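Local atomic coordinates of glutathione S-transferase (Sphingomonas paucimobilis, PDB entry 1F2E), a protein that binds glutathione and probably transfers it to electrophilic substrates, as other members of the glutathione S-transferase superfamily do. Residues Ser80-Ala85 with Phe151-Ile156. Sequence-based numbering, arbitrary orientation.
Sequences SGLAPA and FSVADI
A backbone carbonyl from the linker between the two domains, Leu82 O, reaches the first turn of helix 153-161 and takes the N-H of Val153, with N to O at 2.9 Å. Ser152 and Asp155 make the N-terminal capping box found at this place in the GST fold: Ser152 N gives its hydrogen to Asp155 OD1 at 2.8 Å, on the lone pair pointing away from OD2, while Ser152 OG accepts from Ala154 N. The serine hydroxyl sits between its own backbone N and carbonyl carbon (chi1 72°), and that turns it onto Ala154 N. The Val153 N-H, one residue before that of Ala154, is the one that goes to Leu82 O. The bond lies in the plane of the Leu82 carbonyl. Ser152 CB lies 3.3 Å from Leu82 O, and Val153 CG1 also packs against that oxygen. Asp155 OD2 is hydrogen-bonded in turn to Tyr181 OH and Tyr146 N, which tie the box to the rest of the C-terminal domain.

Next to the Val153-Leu82 hydrogen bond, the buried Leu82 side chain forms the apolar half of the contact. Its CB meets Val153 CG1, Leu82 CD1 approaches Ile156 CD1 at 4.4 Å, and Leu82 CD2 comes obliquely to the Phe151 ring, 3.7 Å from Phe151 CD1. Glu20 of helix 12-21 and Ala74 of helix 66-75 also touch this leucine, placing it where the thioredoxin-like and helical domains meet. One water bridges the backbones beside Leu82, donating to Gly81 O at 2.7 Å and to Phe151 O at 2.8 Å.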
loop_
_atom_site.group_PDB
_atom_site.type_symbol
_atom_site.label_atom_id
_atom_site.label_comp_id
_atom_site.label_asym_id
_atom_site.label_seq_id
_atom_site.Cartn_x
_atom_site.Cartn_y
_atom_site.Cartn_z
ATOM N N SER A 80 -9.623 -22.374 -1.313
ATOM C CA SER A 80 -8.403 -22.317 -0.506
ATOM C C SER A 80 -8.579 -21.396 0.701
ATOM O O SER A 80 -7.879 -21.530 1.708
ATOM C CB SER A 80 -7.232 -21.805 -1.346
ATOM O OG SER A 80 -7.383 -20.418 -1.603
ATOM N N GLY A 81 -9.505 -20.450 0.580
ATOM C CA GLY A 81 -9.767 -19.513 1.656
ATOM C C GLY A 81 -8.584 -18.687 2.141
ATOM O O GLY A 81 -8.420 -18.514 3.345
ATOM N N LEU A 82 -7.769 -18.165 1.228
ATOM C CA LEU A 82 -6.606 -17.368 1.622
ATOM C C LEU A 82 -6.899 -15.883 1.802
ATOM O O LEU A 82 -5.999 -15.085 2.074
ATOM C CB LEU A 82 -5.474 -17.533 0.616
ATOM C CG LEU A 82 -4.640 -18.805 0.699
ATOM C CD1 LEU A 82 -3.471 -18.665 -0.266
ATOM C CD2 LEU A 82 -4.132 -19.020 2.124
ATOM N N ALA A 83 -8.162 -15.518 1.643
ATOM C CA ALA A 83 -8.599 -14.139 1.802
ATOM C C ALA A 83 -10.102 -14.186 2.014
ATOM O O ALA A 83 -10.786 -15.023 1.427
ATOM C CB ALA A 83 -8.273 -13.330 0.554
ATOM N N PRO A 84 -10.634 -13.315 2.880
ATOM C CA PRO A 84 -12.085 -13.357 3.074
ATOM C C PRO A 84 -12.846 -13.065 1.776
ATOM O O PRO A 84 -12.290 -12.505 0.832
ATOM C CB PRO A 84 -12.331 -12.311 4.172
ATOM C CG PRO A 84 -11.057 -11.491 4.221
ATOM C CD PRO A 84 -9.982 -12.486 3.905
ATOM N N ALA A 85 -14.113 -13.460 1.737
ATOM C CA ALA A 85 -14.947 -13.262 0.558
ATOM C C ALA A 85 -15.359 -11.805 0.375
ATOM O O ALA A 85 -15.467 -11.052 1.344
ATOM C CB ALA A 85 -16.181 -14.137 0.656
ATOM N N PHE A 151 -5.056 -18.469 8.471
ATOM C CA PHE A 151 -3.918 -18.229 7.597
ATOM C C PHE A 151 -4.418 -17.546 6.324
ATOM O O PHE A 151 -5.342 -18.036 5.677
ATOM C CB PHE A 151 -3.233 -19.559 7.266
ATOM C CG PHE A 151 -2.012 -19.417 6.398
ATOM C CD1 PHE A 151 -2.055 -19.765 5.051
ATOM C CD2 PHE A 151 -0.826 -18.913 6.923
ATOM C CE1 PHE A 151 -0.926 -19.610 4.233
ATOM C CE2 PHE A 151 0.304 -18.753 6.124
ATOM C CZ PHE A 151 0.253 -19.102 4.772
ATOM N N SER A 152 -3.819 -16.412 5.973
ATOM C CA SER A 152 -4.230 -15.675 4.780
ATOM C C SER A 152 -3.017 -15.146 4.021
ATOM O O SER A 152 -1.874 -15.356 4.429
ATOM C CB SER A 152 -5.112 -14.493 5.173
ATOM O OG SER A 152 -4.325 -13.486 5.797
ATOM N N VAL A 153 -3.266 -14.438 2.924
ATOM C CA VAL A 153 -2.167 -13.889 2.146
ATOM C C VAL A 153 -1.399 -12.827 2.922
ATOM O O VAL A 153 -0.271 -12.497 2.559
ATOM C CB VAL A 153 -2.649 -13.299 0.791
ATOM C CG1 VAL A 153 -3.151 -14.428 -0.107
ATOM C CG2 VAL A 153 -3.735 -12.247 1.013
ATOM N N ALA A 154 -1.998 -12.297 3.989
ATOM C CA ALA A 154 -1.319 -11.287 4.805
ATOM C C ALA A 154 -0.229 -11.963 5.636
ATOM O O ALA A 154 0.806 -11.367 5.939
ATOM C CB ALA A 154 -2.316 -10.570 5.727
ATOM N N ASP A 155 -0.480 -13.215 6.008
ATOM C CA ASP A 155 0.481 -13.991 6.779
ATOM C C ASP A 155 1.674 -14.327 5.900
ATOM O O ASP A 155 2.819 -14.258 6.348
ATOM C CB ASP A 155 -0.175 -15.265 7.304
ATOM C CG ASP A 155 -1.237 -14.975 8.353
ATOM O OD1 ASP A 155 -2.410 -15.374 8.164
ATOM O OD2 ASP A 155 -0.888 -14.348 9.374
ATOM N N ILE A 156 1.405 -14.674 4.643
ATOM C CA ILE A 156 2.469 -15.002 3.702
ATOM C C ILE A 156 3.309 -13.752 3.446
ATOM O O ILE A 156 4.540 -13.801 3.456
ATOM C CB ILE A 156 1.897 -15.496 2.360
ATOM C CG1 ILE A 156 1.026 -16.734 2.594
ATOM C CG2 ILE A 156 3.028 -15.798 1.393
ATOM C CD1 ILE A 156 0.392 -17.298 1.338
HETATM O O HOH W 1 -7.715 -16.649 5.229
#